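Local coordinates for adenylosuccinate lyase (Francisella tularensis subsp. tularensis SCHU S4, PDB 4EEI), which probably catalyses the release of fumarate from adenylosuccinate, giving AMP, and from the succinylated carboxamide intermediate of de novo purine synthesis, at residues K166-F171 against S224-I229; L176-S181 against L202-E207; A362-M367 against I402-P407. One frame throughout, in Å; residues are numbered along the deposited sequence.

Interaction 1: residues K166-F171 against S224-I229; sequences KDLKDF and SIHGLI
L168 and I225 carry the apolar packing. The CD2 branch of L168 lies 3.6 Å from I225 CG2, the two side chains crossing obliquely, while L168 CD1 meets I229 CD1 at 3.9 Å. I225 splits its own branches: CG2, held anti to the backbone N, also touches D167 CB at 3.9 Å, whereas CD1 runs against the backbone of the facing helix, 3.9 Å from D167 O, and comes within 4.4 Å of F171 CB. L168 CD2 further reaches the edge of the H226 ring, near its plane, 4.1 Å from H226 CD2. The two helices, 151-173 and 217-244, run antiparallel at 163°, their local axes 10.5 Å apart, as neighbours in the long helical bundle characteristic of the fumarase/adenylosuccinate lyase superfamily. Helix 94-131 covers L168 through V113, I114 and L117. No hydrogen bond links the two segments, and the polar ends of D167 and H226 find partners elsewhere: D167 OD2 forms a salt bridge with R164, D167 OD1 another with K221 of the second subunit, and H226 ND1 bonds to N316 OD1. One turn apart on helix 151-173, K166 NZ lies 2.9 Å from D170 OD2 in a salt bridge, which OD2 accepts with its syn lone pair.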
# COMPACT_ATOMS: atom_id res chain seq x y z
N LYS B 166 -4.65 21.52 -11.31
CA LYS B 166 -5.97 21.47 -11.91
C LYS B 166 -6.88 20.44 -11.22
O LYS B 166 -8.05 20.71 -10.99
CB LYS B 166 -5.91 21.21 -13.42
CG LYS B 166 -7.28 21.24 -14.10
CD LYS B 166 -7.19 20.84 -15.56
CE LYS B 166 -8.58 20.74 -16.21
NZ LYS B 166 -9.40 19.58 -15.71
N ASP B 167 -6.34 19.26 -10.89
CA ASP B 167 -7.11 18.25 -10.16
C ASP B 167 -7.65 18.84 -8.85
O ASP B 167 -8.82 18.63 -8.51
CB ASP B 167 -6.24 17.03 -9.80
CG ASP B 167 -5.82 16.20 -11.01
OD1 ASP B 167 -6.45 16.33 -12.08
OD2 ASP B 167 -4.85 15.39 -10.87
N LEU B 168 -6.80 19.56 -8.12
CA LEU B 168 -7.20 20.11 -6.82
C LEU B 168 -8.24 21.23 -6.97
O LEU B 168 -9.20 21.31 -6.19
CB LEU B 168 -5.99 20.62 -6.03
CG LEU B 168 -5.12 19.62 -5.30
CD1 LEU B 168 -4.09 20.34 -4.45
CD2 LEU B 168 -5.97 18.70 -4.43
N LYS B 169 -8.04 22.10 -7.95
CA LYS B 169 -8.98 23.18 -8.18
C LYS B 169 -10.33 22.61 -8.64
O LYS B 169 -11.39 23.15 -8.31
CB LYS B 169 -8.42 24.20 -9.18
CG LYS B 169 -7.31 25.09 -8.59
CD LYS B 169 -6.85 26.14 -9.59
CE LYS B 169 -5.98 27.20 -8.91
NZ LYS B 169 -5.40 28.19 -9.86
N ASP B 170 -10.30 21.51 -9.40
CA ASP B 170 -11.53 20.83 -9.78
C ASP B 170 -12.25 20.29 -8.55
O ASP B 170 -13.46 20.40 -8.43
CB ASP B 170 -11.25 19.67 -10.74
CG ASP B 170 -10.95 20.13 -12.16
OD1 ASP B 170 -11.28 21.30 -12.49
OD2 ASP B 170 -10.40 19.33 -12.95
N PHE B 171 -11.49 19.70 -7.64
CA PHE B 171 -12.09 19.14 -6.43
C PHE B 171 -12.61 20.27 -5.57
O PHE B 171 -13.66 20.15 -4.94
CB PHE B 171 -11.06 18.34 -5.64
CG PHE B 171 -11.66 17.55 -4.50
CD1 PHE B 171 -11.75 18.10 -3.23
CD2 PHE B 171 -12.13 16.27 -4.71
CE1 PHE B 171 -12.31 17.35 -2.17
CE2 PHE B 171 -12.69 15.52 -3.67
CZ PHE B 171 -12.78 16.07 -2.40
N SER B 224 -6.14 10.62 -2.73
CA SER B 224 -5.54 10.05 -3.95
C SER B 224 -4.84 11.10 -4.79
O SER B 224 -3.76 10.85 -5.36
CB SER B 224 -6.59 9.33 -4.79
OG SER B 224 -7.07 8.20 -4.08
N ILE B 225 -5.44 12.28 -4.89
CA ILE B 225 -4.75 13.39 -5.57
C ILE B 225 -3.46 13.75 -4.82
O ILE B 225 -2.42 14.02 -5.43
CB ILE B 225 -5.65 14.63 -5.69
CG1 ILE B 225 -6.88 14.32 -6.54
CG2 ILE B 225 -4.87 15.80 -6.31
CD1 ILE B 225 -7.94 15.42 -6.48
N HIS B 226 -3.53 13.78 -3.50
CA HIS B 226 -2.35 14.11 -2.70
C HIS B 226 -1.27 13.04 -2.90
O HIS B 226 -0.07 13.35 -2.88
CB HIS B 226 -2.74 14.24 -1.22
CG HIS B 226 -3.39 15.55 -0.89
ND1 HIS B 226 -3.61 15.96 0.40
CD2 HIS B 226 -3.84 16.55 -1.69
CE1 HIS B 226 -4.18 17.16 0.39
NE2 HIS B 226 -4.32 17.54 -0.87
N GLY B 227 -1.68 11.80 -3.12
CA GLY B 227 -0.75 10.71 -3.41
C GLY B 227 -0.01 10.93 -4.72
O GLY B 227 1.19 10.62 -4.83
N LEU B 228 -0.72 11.45 -5.71
CA LEU B 228 -0.11 11.74 -7.02
C LEU B 228 0.85 12.91 -6.90
O LEU B 228 1.91 12.93 -7.54
CB LEU B 228 -1.20 12.06 -8.05
CG LEU B 228 -2.13 10.92 -8.46
CD1 LEU B 228 -3.32 11.47 -9.22
CD2 LEU B 228 -1.39 9.92 -9.34
N ILE B 229 0.48 13.90 -6.08
CA ILE B 229 1.39 15.01 -5.80
C ILE B 229 2.66 14.48 -5.14
O ILE B 229 3.77 14.94 -5.45
CB ILE B 229 0.72 16.06 -4.90
CG1 ILE B 229 -0.42 16.76 -5.65
CG2 ILE B 229 1.75 17.12 -4.41
CD1 ILE B 229 -1.28 17.68 -4.79

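Interaction 2: residues L176-S181 against L202-E207; sequences LTVQFS and LGLPVE. With EDO (1,2-ethanediol), chain C.
T177 OG1 donates a short hydrogen bond to E207 OE2, 2.6 Å away, meeting the carboxylate from above, 38° out of its plane. The same OE2 forms a salt bridge with R218, so two partners fix this oxygen. Next to this bond the backbones join: V178 N gives its hydrogen to P205 O at 3.0 Å, and V178 O receives that of E207 N at 3.0 Å. These two backbone bonds, on V178 N and O, make a single beta bridge between V178 and V206, tying together two loops that flank helix 192-202; their overall directions are 91° apart and neither is a regular strand. T177 CA adds a CA-H...O contact to P205 O at 3.2 Å. Packing follows around V178, whose CG1, anti to the carbonyl carbon (chi1 -64°), meets L204 CD1 at 3.8 Å and L202 CD1 at 4.1 Å. That same L202 methyl lies in the plane of the F180 ring, at its edge, 3.8 Å from F180 CZ. At the outer end an ethanediol, probably from the crystallisation liquor, gives a hydrogen from O1 to L176 O at 2.9 Å and rests against the P205 ring.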
# COMPACT_ATOMS: atom_id res chain seq x y z
N LEU B 176 -16.38 18.60 -1.94
CA LEU B 176 -16.81 18.60 -0.54
C LEU B 176 -18.31 18.87 -0.44
O LEU B 176 -18.86 19.63 -1.23
CB LEU B 176 -16.06 19.68 0.24
CG LEU B 176 -14.56 19.46 0.39
CD1 LEU B 176 -13.95 20.56 1.25
CD2 LEU B 176 -14.30 18.10 1.00
N THR B 177 -18.95 18.25 0.54
CA THR B 177 -20.39 18.40 0.74
C THR B 177 -20.69 18.50 2.22
O THR B 177 -19.81 18.31 3.06
CB THR B 177 -21.14 17.14 0.23
OG1 THR B 177 -20.59 15.98 0.87
CG2 THR B 177 -21.04 16.99 -1.30
N VAL B 178 -21.95 18.79 2.54
CA VAL B 178 -22.42 18.68 3.92
C VAL B 178 -23.69 17.82 3.94
O VAL B 178 -24.26 17.52 2.89
CB VAL B 178 -22.69 20.07 4.53
CG1 VAL B 178 -21.39 20.87 4.61
CG2 VAL B 178 -23.72 20.81 3.69
N GLN B 179 -24.11 17.42 5.14
CA GLN B 179 -25.34 16.65 5.27
C GLN B 179 -26.12 17.07 6.50
O GLN B 179 -25.53 17.36 7.54
CB GLN B 179 -25.04 15.14 5.35
CG GLN B 179 -24.13 14.76 6.53
CD GLN B 179 -24.40 13.35 7.06
OE1 GLN B 179 -25.37 12.71 6.68
NE2 GLN B 179 -23.53 12.88 7.95
N PHE B 180 -27.44 17.12 6.37
CA PHE B 180 -28.30 17.23 7.54
C PHE B 180 -29.48 16.30 7.31
O PHE B 180 -30.60 16.75 7.07
CB PHE B 180 -28.76 18.68 7.75
CG PHE B 180 -27.63 19.66 7.96
CD1 PHE B 180 -27.16 19.92 9.24
CD2 PHE B 180 -27.06 20.33 6.88
CE1 PHE B 180 -26.12 20.82 9.44
CE2 PHE B 180 -26.01 21.24 7.08
CZ PHE B 180 -25.54 21.49 8.36
N SER B 181 -29.21 15.00 7.35
CA SER B 181 -30.19 14.00 6.93
C SER B 181 -30.69 13.11 8.07
O SER B 181 -31.56 12.27 7.87
CB SER B 181 -29.60 13.14 5.80
OG SER B 181 -28.35 12.59 6.17
N LEU B 202 -23.75 27.49 4.99
CA LEU B 202 -22.36 27.05 5.10
C LEU B 202 -21.57 27.28 3.81
O LEU B 202 -20.34 27.42 3.85
CB LEU B 202 -22.30 25.57 5.49
CG LEU B 202 -22.82 25.25 6.89
CD1 LEU B 202 -22.71 23.74 7.18
CD2 LEU B 202 -22.05 26.07 7.94
N GLY B 203 -22.27 27.31 2.68
CA GLY B 203 -21.61 27.54 1.40
C GLY B 203 -21.06 26.27 0.75
O GLY B 203 -20.07 26.32 0.03
N LEU B 204 -21.70 25.13 1.03
CA LEU B 204 -21.31 23.86 0.42
C LEU B 204 -22.56 23.13 -0.09
O LEU B 204 -23.65 23.32 0.46
CB LEU B 204 -20.55 22.97 1.41
CG LEU B 204 -19.11 23.36 1.72
CD1 LEU B 204 -18.45 22.34 2.65
CD2 LEU B 204 -18.31 23.49 0.43
N PRO B 205 -22.41 22.30 -1.13
CA PRO B 205 -23.56 21.56 -1.66
C PRO B 205 -23.95 20.38 -0.77
O PRO B 205 -23.14 19.91 0.03
CB PRO B 205 -23.05 21.04 -3.01
CG PRO B 205 -21.57 20.92 -2.83
CD PRO B 205 -21.18 22.06 -1.91
N VAL B 206 -25.19 19.92 -0.93
CA VAL B 206 -25.74 18.82 -0.14
C VAL B 206 -25.31 17.47 -0.73
O VAL B 206 -25.31 17.30 -1.96
CB VAL B 206 -27.27 18.92 -0.11
CG1 VAL B 206 -27.89 17.70 0.55
CG2 VAL B 206 -27.70 20.21 0.58
N GLU B 207 -24.94 16.53 0.13
CA GLU B 207 -24.59 15.18 -0.31
C GLU B 207 -25.82 14.53 -0.96
O GLU B 207 -26.90 14.54 -0.37
CB GLU B 207 -24.10 14.37 0.89
CG GLU B 207 -23.61 12.99 0.52
CD GLU B 207 -22.40 13.05 -0.37
OE1 GLU B 207 -22.47 12.57 -1.52
OE2 GLU B 207 -21.37 13.58 0.09
C1 EDO C . -17.98 22.21 -3.19
O1 EDO C . -18.34 20.95 -3.79
C2 EDO C . -18.68 23.37 -3.89
O2 EDO C . -18.58 24.56 -3.09

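Interaction 3: residues A362-M367 against I402-P407; sequences ANTPFM and IILDIP
N363 and T364 meet L404 and I402 by apolar packing. L404 CD2 sits 3.8 Å from N363 CB, and L404 CD1 comes within 4.5 Å of T364 CG2. The end methyl of I402 does the rest: CD1, anti to CA (chi2 -178°), lies 4.1 Å from T364 CB and 4.4 Å from P365 CD, the side chains of T364 and I402 crossing at about a right angle. No hydrogen bond joins the segments. N363 ND2 and T364 OG1 bond back to their own helix, to F359 O and L360 O, which leaves N363 CB and T364 CB and CG2 for the contact. T364 OG1 also accepts a weak bond from F366 N, at 3.1 Å and 132°, across the turn that follows the helix. T364 is the first residue past helix 352-363 to leave helical angles, and M367 takes the N-cap position of helix 368-381. This is surface packing, in which the connection between those two helices rests against the loop from helix 388-400 to helix 411-418. I406 of that loop lies on Y356 and F359 of helix 352-363, while T364 and F366 pack on C371 of helix 368-381.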
# COMPACT_ATOMS: atom_id res chain seq x y z
N ALA B 362 18.83 10.68 -44.66
CA ALA B 362 17.84 11.63 -45.18
C ALA B 362 18.28 12.39 -46.44
O ALA B 362 17.44 12.91 -47.17
CB ALA B 362 17.46 12.61 -44.10
N ASN B 363 19.59 12.44 -46.69
CA ASN B 363 20.10 13.28 -47.77
C ASN B 363 20.88 12.57 -48.87
O ASN B 363 21.30 13.20 -49.84
CB ASN B 363 20.93 14.44 -47.20
CG ASN B 363 20.08 15.45 -46.46
OD1 ASN B 363 19.31 16.19 -47.06
ND2 ASN B 363 20.22 15.48 -45.13
N THR B 364 21.08 11.27 -48.73
CA THR B 364 21.70 10.47 -49.78
C THR B 364 20.76 9.35 -50.19
O THR B 364 19.87 8.98 -49.42
CB THR B 364 23.04 9.85 -49.34
OG1 THR B 364 22.79 8.73 -48.48
CG2 THR B 364 23.90 10.87 -48.61
N PRO B 365 20.95 8.82 -51.41
CA PRO B 365 20.30 7.58 -51.87
C PRO B 365 20.85 6.32 -51.19
O PRO B 365 20.27 5.25 -51.36
CB PRO B 365 20.66 7.55 -53.36
CG PRO B 365 20.92 8.97 -53.73
CD PRO B 365 21.55 9.58 -52.52
N PHE B 366 21.94 6.45 -50.44
CA PHE B 366 22.55 5.31 -49.74
C PHE B 366 21.59 4.70 -48.70
O PHE B 366 20.65 5.35 -48.26
CB PHE B 366 23.84 5.74 -49.04
CG PHE B 366 25.09 5.31 -49.75
CD1 PHE B 366 25.19 4.04 -50.31
CD2 PHE B 366 26.18 6.17 -49.87
CE1 PHE B 366 26.34 3.64 -50.96
CE2 PHE B 366 27.33 5.77 -50.52
CZ PHE B 366 27.42 4.50 -51.07
N MET B 367 21.83 3.45 -48.31
CA MET B 367 21.01 2.83 -47.27
C MET B 367 21.72 2.77 -45.92
O MET B 367 22.95 2.88 -45.85
CB MET B 367 20.48 1.45 -47.70
CG MET B 367 18.95 1.36 -47.74
SD MET B 367 18.18 2.01 -49.25
CE MET B 367 18.76 0.81 -50.45
N ILE B 402 28.91 13.16 -54.05
CA ILE B 402 27.67 13.73 -53.54
C ILE B 402 27.85 15.13 -52.94
O ILE B 402 28.79 15.37 -52.18
CB ILE B 402 27.00 12.77 -52.51
CG1 ILE B 402 26.57 11.48 -53.21
CG2 ILE B 402 25.81 13.42 -51.83
CD1 ILE B 402 25.86 10.49 -52.30
N ILE B 403 26.94 16.04 -53.28
CA ILE B 403 27.04 17.43 -52.85
C ILE B 403 26.10 17.71 -51.67
O ILE B 403 24.88 17.59 -51.80
CB ILE B 403 26.77 18.41 -54.01
CG1 ILE B 403 28.01 18.57 -54.88
CG2 ILE B 403 26.34 19.77 -53.49
CD1 ILE B 403 28.37 17.35 -55.71
N LEU B 404 26.69 18.07 -50.54
CA LEU B 404 25.94 18.25 -49.30
C LEU B 404 26.32 19.53 -48.57
O LEU B 404 27.48 19.95 -48.60
CB LEU B 404 26.17 17.07 -48.37
CG LEU B 404 25.66 15.70 -48.80
CD1 LEU B 404 26.18 14.63 -47.87
CD2 LEU B 404 24.14 15.69 -48.82
N ASP B 405 25.35 20.16 -47.91
CA ASP B 405 25.66 21.24 -46.98
C ASP B 405 25.47 20.74 -45.55
O ASP B 405 24.42 20.94 -44.95
CB ASP B 405 24.79 22.47 -47.25
CG ASP B 405 25.25 23.68 -46.45
OD1 ASP B 405 26.41 23.67 -45.99
OD2 ASP B 405 24.46 24.63 -46.29
N ILE B 406 26.49 20.07 -45.03
CA ILE B 406 26.46 19.52 -43.68
C ILE B 406 26.73 20.62 -42.65
O ILE B 406 27.79 21.24 -42.66
CB ILE B 406 27.50 18.40 -43.51
CG1 ILE B 406 27.30 17.32 -44.57
CG2 ILE B 406 27.42 17.79 -42.11
CD1 ILE B 406 28.14 16.07 -44.37
N PRO B 407 25.77 20.87 -41.75
CA PRO B 407 25.98 21.96 -40.79
C PRO B 407 27.11 21.63 -39.82
O PRO B 407 27.30 20.46 -39.47
CB PRO B 407 24.65 22.04 -40.05
CG PRO B 407 24.13 20.63 -40.08
CD PRO B 407 24.58 20.06 -41.42

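Overall arrangement
Interactions 1 and 2 adjoin, with centres 21 Å apart: F171 CE1 of the first lies 3.8 Å from L176 CD2 of the second. Along the sequence, interaction 2 falls between the two segments of interaction 1. Interaction 3 comes later, its centre about 51 Å from that of interaction 1; interactions 2 and 3 lie on opposite sides of the chain's centre, 69 Å apart between centres. Interaction 2 is near ligand sites: the F180 side chain is about 8 Å from that of T93, a fumarate-binding residue, although no fumarate is bound to it in this chain, and about 12 Å from a bound succinate. Interactions 1 and 3 lie away from the known sites, yet all three touch the second subunit.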